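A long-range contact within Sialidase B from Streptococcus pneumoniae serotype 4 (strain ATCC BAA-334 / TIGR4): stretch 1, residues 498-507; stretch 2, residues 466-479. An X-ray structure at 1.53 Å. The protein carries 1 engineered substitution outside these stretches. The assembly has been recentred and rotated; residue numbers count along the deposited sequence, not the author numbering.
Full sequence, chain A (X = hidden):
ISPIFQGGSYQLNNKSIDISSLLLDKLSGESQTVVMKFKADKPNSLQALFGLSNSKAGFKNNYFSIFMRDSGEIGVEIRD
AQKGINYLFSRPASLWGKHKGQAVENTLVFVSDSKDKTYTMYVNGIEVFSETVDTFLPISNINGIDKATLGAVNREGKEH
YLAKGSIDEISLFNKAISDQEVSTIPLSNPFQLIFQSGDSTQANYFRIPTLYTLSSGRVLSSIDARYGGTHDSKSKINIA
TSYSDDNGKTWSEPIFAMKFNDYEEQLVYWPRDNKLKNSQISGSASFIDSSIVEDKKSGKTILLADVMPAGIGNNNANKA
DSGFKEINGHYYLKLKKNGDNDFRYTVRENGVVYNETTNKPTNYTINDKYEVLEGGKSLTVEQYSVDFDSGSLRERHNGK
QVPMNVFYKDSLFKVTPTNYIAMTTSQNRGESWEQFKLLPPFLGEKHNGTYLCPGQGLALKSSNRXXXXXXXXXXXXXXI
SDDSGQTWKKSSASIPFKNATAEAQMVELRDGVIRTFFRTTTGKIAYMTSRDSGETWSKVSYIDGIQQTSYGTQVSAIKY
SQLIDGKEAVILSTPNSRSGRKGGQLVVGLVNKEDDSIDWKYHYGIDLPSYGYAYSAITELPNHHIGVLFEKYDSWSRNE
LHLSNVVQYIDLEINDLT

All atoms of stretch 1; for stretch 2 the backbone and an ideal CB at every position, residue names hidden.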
ATOM      1  N   LYS A 498      22.989 -12.510   0.635  1.00 26.97           N
ATOM      2  CA  LYS A 498      23.031 -12.072   2.017  1.00 30.79           C
ATOM      3  C   LYS A 498      22.099 -10.887   2.209  1.00 27.82           C
ATOM      4  O   LYS A 498      22.095  -9.946   1.411  1.00 28.51           O
ATOM      5  CB  LYS A 498      24.451 -11.680   2.421  1.00 33.74           C
ATOM      6  CG  LYS A 498      25.294 -12.845   2.876  1.00 40.79           C
ATOM      7  CD  LYS A 498      26.671 -12.365   3.296  1.00 50.92           C
ATOM      8  CE  LYS A 498      27.598 -13.529   3.602  1.00 50.66           C
ATOM      9  NZ  LYS A 498      29.004 -13.067   3.769  1.00 51.86           N
ATOM     10  N   ASN A 499      21.295 -10.955   3.264  1.00 32.69           N
ATOM     11  CA  ASN A 499      20.455  -9.839   3.697  1.00 36.08           C
ATOM     12  C   ASN A 499      19.434  -9.298   2.692  1.00 35.78           C
ATOM     13  O   ASN A 499      18.924  -8.194   2.863  1.00 41.33           O
ATOM     14  CB  ASN A 499      21.327  -8.690   4.212  1.00 39.68           C
ATOM     15  CG  ASN A 499      21.203  -8.499   5.705  1.00 46.38           C
ATOM     16  OD1 ASN A 499      20.141  -8.122   6.204  1.00 41.70           O
ATOM     17  ND2 ASN A 499      22.291  -8.749   6.430  1.00 45.92           N
ATOM     18  N   ALA A 500      19.128 -10.068   1.655  1.00 32.98           N
ATOM     19  CA  ALA A 500      18.168  -9.623   0.654  1.00 25.28           C
ATOM     20  C   ALA A 500      16.748  -9.570   1.224  1.00 20.24           C
ATOM     21  O   ALA A 500      16.400 -10.326   2.128  1.00 24.09           O
ATOM     22  CB  ALA A 500      18.217 -10.529  -0.562  1.00 28.77           C
ATOM     23  N   THR A 501      15.942  -8.652   0.704  1.00 18.08           N
ATOM     24  CA  THR A 501      14.502  -8.676   0.958  1.00 14.66           C
ATOM     25  C   THR A 501      13.888  -9.651  -0.044  1.00 14.14           C
ATOM     26  O   THR A 501      13.344  -9.243  -1.066  1.00 17.75           O
ATOM     27  CB  THR A 501      13.908  -7.260   0.798  1.00 17.48           C
ATOM     28  OG1 THR A 501      14.651  -6.349   1.618  1.00 18.79           O
ATOM     29  CG2 THR A 501      12.461  -7.211   1.239  1.00 15.48           C
ATOM     30  N   ALA A 502      13.989 -10.949   0.256  1.00 15.08           N
ATOM     31  CA  ALA A 502      13.643 -12.006  -0.696  1.00 13.19           C
ATOM     32  C   ALA A 502      12.181 -12.403  -0.603  1.00 11.18           C
ATOM     33  O   ALA A 502      11.853 -13.545  -0.266  1.00 14.60           O
ATOM     34  CB  ALA A 502      14.527 -13.214  -0.486  1.00 12.59           C
ATOM     35  N   GLU A 503      11.311 -11.447  -0.908  1.00  9.84           N
ATOM     36  CA  GLU A 503       9.875 -11.674  -0.882  1.00 10.21           C
ATOM     37  C   GLU A 503       9.492 -12.679  -1.962  1.00 11.84           C
ATOM     38  O   GLU A 503       9.766 -12.465  -3.142  1.00 10.72           O
ATOM     39  CB  GLU A 503       9.146 -10.349  -1.081  1.00 10.24           C
ATOM     40  CG  GLU A 503       9.226  -9.432   0.137  1.00 10.13           C
ATOM     41  CD  GLU A 503       9.095  -7.959  -0.201  1.00 12.72           C
ATOM     42  OE1 GLU A 503       8.852  -7.170   0.739  1.00 12.18           O
ATOM     43  OE2 GLU A 503       9.245  -7.587  -1.388  1.00 12.13           O
ATOM     44  N   ALA A 504       8.808 -13.748  -1.556  1.00  9.40           N
ATOM     45  CA  ALA A 504       8.593 -14.911  -2.412  1.00 10.17           C
ATOM     46  C   ALA A 504       7.117 -15.252  -2.456  1.00  9.28           C
ATOM     47  O   ALA A 504       6.434 -15.153  -1.440  1.00 11.54           O
ATOM     48  CB  ALA A 504       9.364 -16.090  -1.877  1.00 10.53           C
ATOM     49  N   GLN A 505       6.646 -15.697  -3.619  1.00  9.62           N
ATOM     50  CA  GLN A 505       5.274 -16.160  -3.762  1.00  7.89           C
ATOM     51  C   GLN A 505       5.287 -17.444  -4.570  1.00 11.18           C
ATOM     52  O   GLN A 505       6.133 -17.632  -5.445  1.00 11.07           O
ATOM     53  CB  GLN A 505       4.424 -15.078  -4.427  1.00  8.14           C
ATOM     54  CG  GLN A 505       4.064 -13.901  -3.501  1.00  9.53           C
ATOM     55  CD  GLN A 505       3.040 -14.278  -2.417  1.00 10.50           C
ATOM     56  OE1 GLN A 505       1.828 -14.132  -2.613  1.00  9.86           O
ATOM     57  NE2 GLN A 505       3.531 -14.737  -1.271  1.00  9.08           N
ATOM     58  N   MET A 506       4.339 -18.329  -4.279  1.00  8.36           N
ATOM     59  CA  MET A 506       4.362 -19.703  -4.780  1.00 10.42           C
ATOM     60  C   MET A 506       3.162 -20.000  -5.678  1.00 10.07           C
ATOM     61  O   MET A 506       2.097 -19.417  -5.519  1.00 11.59           O
ATOM     62  CB  MET A 506       4.335 -20.684  -3.604  1.00  8.69           C
ATOM     63  CG  MET A 506       5.525 -20.591  -2.634  1.00  9.98           C
ATOM     64  SD  MET A 506       5.210 -21.440  -1.080  1.00 13.35           S
ATOM     65  CE  MET A 506       4.155 -20.253  -0.236  1.00 14.49           C
ATOM     66  N   VAL A 507       3.357 -20.927  -6.612  1.00 10.52           N
ATOM     67  CA  VAL A 507       2.273 -21.490  -7.404  1.00 10.25           C
ATOM     68  C   VAL A 507       2.485 -22.993  -7.468  1.00 11.05           C
ATOM     69  O   VAL A 507       3.627 -23.463  -7.467  1.00 11.49           O
ATOM     70  CB  VAL A 507       2.221 -20.911  -8.842  1.00 13.04           C
ATOM     71  CG1 VAL A 507       2.062 -19.407  -8.808  1.00 15.41           C
ATOM     72  CG2 VAL A 507       3.467 -21.293  -9.635  1.00 13.44           C
ATOM     73  N   UNK A 466      -0.495 -26.743   4.293  1.00 12.46           N
ATOM     74  CA  UNK A 466      -0.387 -25.295   4.142  1.00 11.91           C
ATOM     75  C   UNK A 466       1.065 -24.851   4.186  1.00 13.29           C
ATOM     76  O   UNK A 466       1.849 -25.332   5.010  1.00 12.82           O
ATOM     77  CB  UNK A 466      -1.189 -24.581   5.232  1.00 11.91           C
ATOM     78  N   UNK A 467       1.430 -23.929   3.301  1.00 10.29           N
ATOM     79  CA  UNK A 467       2.789 -23.390   3.297  1.00 10.62           C
ATOM     80  C   UNK A 467       2.776 -21.871   3.243  1.00 11.66           C
ATOM     81  O   UNK A 467       2.106 -21.273   2.389  1.00 10.47           O
ATOM     82  CB  UNK A 467       3.583 -23.949   2.115  1.00 10.62           C
ATOM     83  N   UNK A 468       3.549 -21.249   4.129  1.00 11.77           N
ATOM     84  CA  UNK A 468       3.785 -19.807   4.065  1.00 11.03           C
ATOM     85  C   UNK A 468       5.260 -19.553   3.851  1.00 11.74           C
ATOM     86  O   UNK A 468       6.088 -20.025   4.629  1.00 12.79           O
ATOM     87  CB  UNK A 468       3.297 -19.107   5.335  1.00 11.03           C
ATOM     88  N   UNK A 469       5.584 -18.796   2.804  1.00 10.29           N
ATOM     89  CA  UNK A 469       6.962 -18.387   2.550  1.00 10.90           C
ATOM     90  C   UNK A 469       7.385 -17.266   3.491  1.00 12.29           C
ATOM     91  O   UNK A 469       6.617 -16.323   3.754  1.00 11.89           O
ATOM     92  CB  UNK A 469       7.126 -17.942   1.095  1.00 10.90           C
ATOM     93  N   UNK A 470       8.616 -17.371   3.993  1.00 11.23           N
ATOM     94  CA  UNK A 470       9.249 -16.284   4.738  1.00 12.03           C
ATOM     95  C   UNK A 470      10.689 -16.204   4.249  1.00 10.81           C
ATOM     96  O   UNK A 470      11.161 -17.117   3.567  1.00 14.08           O
ATOM     97  CB  UNK A 470       9.177 -16.507   6.250  1.00 12.03           C
ATOM     98  N   UNK A 471      11.380 -15.118   4.573  1.00  9.95           N
ATOM     99  CA  UNK A 471      12.790 -15.000   4.217  1.00 13.42           C
ATOM    100  C   UNK A 471      13.604 -14.519   5.400  1.00 14.12           C
ATOM    101  O   UNK A 471      13.074 -13.952   6.360  1.00 13.54           O
ATOM    102  CB  UNK A 471      12.970 -14.049   3.032  1.00 13.42           C
ATOM    103  N   UNK A 472      14.902 -14.788   5.341  1.00 13.90           N
ATOM    104  CA  UNK A 472      15.837 -14.245   6.312  1.00 13.98           C
ATOM    105  C   UNK A 472      17.178 -14.158   5.620  1.00 16.45           C
ATOM    106  O   UNK A 472      17.281 -14.447   4.431  1.00 17.86           O
ATOM    107  CB  UNK A 472      15.909 -15.097   7.581  1.00 13.98           C
ATOM    108  N   UNK A 473      18.209 -13.738   6.342  1.00 23.24           N
ATOM    109  CA  UNK A 473      19.522 -13.638   5.724  1.00 21.95           C
ATOM    110  C   UNK A 473      19.985 -15.004   5.222  1.00 15.89           C
ATOM    111  O   UNK A 473      20.072 -15.952   5.989  1.00 21.31           O
ATOM    112  CB  UNK A 473      20.536 -13.061   6.714  1.00 21.95           C
ATOM    113  N   UNK A 474      20.231 -15.105   3.921  1.00 20.89           N
ATOM    114  CA  UNK A 474      20.790 -16.318   3.348  1.00 21.92           C
ATOM    115  C   UNK A 474      19.841 -17.430   2.934  1.00 20.48           C
ATOM    116  O   UNK A 474      20.290 -18.431   2.365  1.00 19.69           O
ATOM    117  CB  UNK A 474      21.777 -16.904   4.359  1.00 21.92           C
ATOM    118  N   UNK A 475      18.540 -17.288   3.201  1.00 16.53           N
ATOM    119  CA  UNK A 475      17.617 -18.360   2.827  1.00 17.27           C
ATOM    120  C   UNK A 475      16.160 -17.929   2.732  1.00 15.97           C
ATOM    121  O   UNK A 475      15.753 -16.919   3.308  1.00 15.71           O
ATOM    122  CB  UNK A 475      17.731 -19.503   3.838  1.00 17.27           C
ATOM    123  N   UNK A 476      15.384 -18.714   1.993  1.00 13.76           N
ATOM    124  CA  UNK A 476      13.937 -18.711   2.149  1.00 14.28           C
ATOM    125  C   UNK A 476      13.614 -19.740   3.221  1.00 16.14           C
ATOM    126  O   UNK A 476      14.225 -20.810   3.280  1.00 13.95           O
ATOM    127  CB  UNK A 476      13.218 -19.017   0.834  1.00 14.28           C
ATOM    128  N   UNK A 477      12.671 -19.414   4.091  1.00 13.60           N
ATOM    129  CA  UNK A 477      12.285 -20.341   5.134  1.00 10.90           C
ATOM    130  C   UNK A 477      10.798 -20.603   4.992  1.00 13.99           C
ATOM    131  O   UNK A 477       9.964 -19.779   5.399  1.00 14.46           O
ATOM    132  CB  UNK A 477      12.628 -19.800   6.523  1.00 10.90           C
ATOM    133  N   UNK A 478      10.464 -21.740   4.393  1.00 15.09           N
ATOM    134  CA  UNK A 478       9.061 -22.111   4.239  1.00 10.97           C
ATOM    135  C   UNK A 478       8.493 -22.654   5.540  1.00 13.78           C
ATOM    136  O   UNK A 478       9.070 -23.553   6.160  1.00 14.45           O
ATOM    137  CB  UNK A 478       8.901 -23.146   3.124  1.00 10.97           C
ATOM    138  N   UNK A 479       7.366 -22.102   5.968  1.00 12.44           N
ATOM    139  CA  UNK A 479       6.698 -22.595   7.160  1.00 14.58           C
ATOM    140  C   UNK A 479       5.556 -23.511   6.737  1.00 11.55           C
ATOM    141  O   UNK A 479       4.638 -23.096   6.012  1.00 12.24           O
ATOM    142  CB  UNK A 479       6.186 -21.440   8.024  1.00 14.58           C
TER

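Position 466 has nothing of stretch 1 within 5.5 Å of its ideal CB, so the contact sets no preference; it is L466. At 467 the CB points toward stretch 1 and lies 4.4 Å from M506 SD, which favours an apolar side chain, branched or not. The residue is I467, whose CG2 packs 3.8 Å from M506 SD.

Position 468 points away and is unconstrained from this side; it is F468. At 469 the CB again points toward stretch 1, 3.8 Å from A504 O and 4.0 Å from M506 CE. With atoms this near on two sides, a small side chain fits most simply. A469 fills the place, its CB 4.2 Å from A504 CB. Position 470 points away; T470 OG1 donates to the backbone O of 477 (2.6 Å).

At 471 the CB points toward stretch 1, 3.5 Å from A502 O and 5.1 Å from A500 O. The backbone of 500-503 offers a surface that a large side chain could cover, aromatic or extended aliphatic. The deposited Y471, with chi1 p, lays one ring face against T501 C and A502 N, and its CE2 comes 3.8 Å from E503 CG. Y471 OH meets water 1 at 2.6 Å, and that water donates to E503 OE1 at 2.8 Å; water 2 links Y471 OH (3.0 Å) to T501 OG1 (3.2 Å).

Position 472 points away and is T472; its backbone O accepts from water 3 (3.0 Å), which also donates to A500 O (2.7 Å). At 473 the CB points sideways, 4.1 Å from N499 N, where a polar side chain could lie beside the N499 backbone, though others would fit. It is S473, its OG 3.7 Å from N499 N. Position 474 has phi/psi of 87/-5 in a type II turn, where a CB would jam against the preceding carbonyl O: glycine is called for, and G474 is found. Its N donates to water 4 (2.9 Å), which accepts from A500 N as well (3.1 Å).

Position 475 points away; it is E475. At 476 the CB points sideways with nothing near, yet A502 and A504 present methyl groups that a longer apolar chain could reach. L476 does so: CD2 lies 3.8 Å from A502 CB, and CD1 4.0 Å from A504 CB. Position 477, out of reach, is T477, whose OG1 donates to E475 OE2 (2.7 Å). At 478 the CB points sideways with nothing of stretch 1 within 5.5 Å, so only a long side chain, aromatic or flexible aliphatic, could reach M506; it is Y478, its ring edge meeting the sulfur, with CE2 3.8 Å from M506 SD. Position 479, also out of reach, is L479.

Stretch 2 466-479: LIFATYTSGELTYL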
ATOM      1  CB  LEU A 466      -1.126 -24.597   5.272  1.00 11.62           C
ATOM      2  CG  LEU A 466      -2.552 -25.086   5.464  1.00 12.59           C
ATOM      3  CD1 LEU A 466      -3.106 -24.463   6.725  1.00 15.94           C
ATOM      4  CD2 LEU A 466      -3.412 -24.738   4.245  1.00 12.89           C
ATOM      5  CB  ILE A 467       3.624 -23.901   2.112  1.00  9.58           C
ATOM      6  CG1 ILE A 467       3.627 -25.429   2.059  1.00 12.84           C
ATOM      7  CG2 ILE A 467       5.078 -23.357   2.202  1.00 12.68           C
ATOM      8  CD1 ILE A 467       4.549 -25.988   0.980  1.00 13.45           C
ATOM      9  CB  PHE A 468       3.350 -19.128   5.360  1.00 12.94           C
ATOM     10  CG  PHE A 468       1.865 -18.910   5.468  1.00 12.99           C
ATOM     11  CD1 PHE A 468       1.273 -17.792   4.889  1.00 12.31           C
ATOM     12  CD2 PHE A 468       1.073 -19.812   6.158  1.00 14.94           C
ATOM     13  CE1 PHE A 468      -0.084 -17.579   4.985  1.00 11.57           C
ATOM     14  CE2 PHE A 468      -0.299 -19.606   6.276  1.00 13.60           C
ATOM     15  CZ  PHE A 468      -0.872 -18.482   5.687  1.00 12.46           C
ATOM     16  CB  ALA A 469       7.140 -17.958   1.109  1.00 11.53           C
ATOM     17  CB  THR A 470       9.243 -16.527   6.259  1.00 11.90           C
ATOM     18  OG1 THR A 470      10.243 -17.508   6.592  1.00 13.96           O
ATOM     19  CG2 THR A 470       7.870 -17.015   6.747  1.00 11.36           C
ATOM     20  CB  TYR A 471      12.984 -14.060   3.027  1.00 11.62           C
ATOM     21  CG  TYR A 471      12.536 -12.644   3.287  1.00 10.90           C
ATOM     22  CD1 TYR A 471      13.427 -11.692   3.784  1.00 16.86           C
ATOM     23  CD2 TYR A 471      11.237 -12.244   3.014  1.00 14.82           C
ATOM     24  CE1 TYR A 471      13.020 -10.390   4.020  1.00 16.37           C
ATOM     25  CE2 TYR A 471      10.825 -10.953   3.247  1.00 16.75           C
ATOM     26  CZ  TYR A 471      11.712 -10.029   3.750  1.00 16.95           C
ATOM     27  OH  TYR A 471      11.272  -8.740   3.978  1.00 18.64           O
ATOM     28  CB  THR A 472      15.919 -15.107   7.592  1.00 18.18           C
ATOM     29  OG1 THR A 472      16.718 -14.431   8.573  1.00 21.77           O
ATOM     30  CG2 THR A 472      16.530 -16.445   7.292  1.00 16.77           C
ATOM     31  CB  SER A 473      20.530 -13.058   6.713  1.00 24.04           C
ATOM     32  OG  SER A 473      21.842 -13.135   6.189  1.00 31.52           O
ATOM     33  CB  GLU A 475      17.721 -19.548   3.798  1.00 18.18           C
ATOM     34  CG  GLU A 475      17.189 -19.288   5.209  1.00 17.76           C
ATOM     35  CD  GLU A 475      17.185 -20.529   6.096  1.00 24.61           C
ATOM     36  OE1 GLU A 475      18.268 -21.121   6.305  1.00 28.43           O
ATOM     37  OE2 GLU A 475      16.101 -20.915   6.589  1.00 21.49           O
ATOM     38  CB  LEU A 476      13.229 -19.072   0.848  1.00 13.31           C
ATOM     39  CG  LEU A 476      13.401 -18.122  -0.330  1.00 12.14           C
ATOM     40  CD1 LEU A 476      12.543 -18.537  -1.506  1.00 17.62           C
ATOM     41  CD2 LEU A 476      13.058 -16.698   0.102  1.00 16.75           C
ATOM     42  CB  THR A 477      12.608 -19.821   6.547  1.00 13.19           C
ATOM     43  OG1 THR A 477      13.950 -19.310   6.588  1.00 19.91           O
ATOM     44  CG2 THR A 477      12.468 -20.944   7.566  1.00 21.22           C
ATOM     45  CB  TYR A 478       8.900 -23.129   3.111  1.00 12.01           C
ATOM     46  CG  TYR A 478       9.394 -22.631   1.759  1.00 11.52           C
ATOM     47  CD1 TYR A 478      10.713 -22.829   1.357  1.00 12.29           C
ATOM     48  CD2 TYR A 478       8.535 -21.981   0.882  1.00 12.72           C
ATOM     49  CE1 TYR A 478      11.169 -22.371   0.116  1.00 12.32           C
ATOM     50  CE2 TYR A 478       8.966 -21.538  -0.351  1.00 10.19           C
ATOM     51  CZ  TYR A 478      10.279 -21.737  -0.734  1.00 10.23           C
ATOM     52  OH  TYR A 478      10.678 -21.288  -1.970  1.00 10.82           O
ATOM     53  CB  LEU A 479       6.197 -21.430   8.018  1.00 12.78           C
ATOM     54  CG  LEU A 479       7.260 -20.383   8.355  1.00 17.29           C
ATOM     55  CD1 LEU A 479       6.704 -19.366   9.332  1.00 16.14           C
ATOM     56  CD2 LEU A 479       8.509 -21.053   8.929  1.00 15.68           C
TER
HETATM   57  O   HOH W   1       8.781  -8.146   3.332  1.00 17.33           O
HETATM   58  O   HOH W   2      13.343  -6.594   4.549  1.00 33.02           O
HETATM   59  O   HOH W   3      16.730 -12.973   1.854  1.00 25.58           O
HETATM   60  O   HOH W   4      19.543 -13.107   1.946  1.00 29.77           O
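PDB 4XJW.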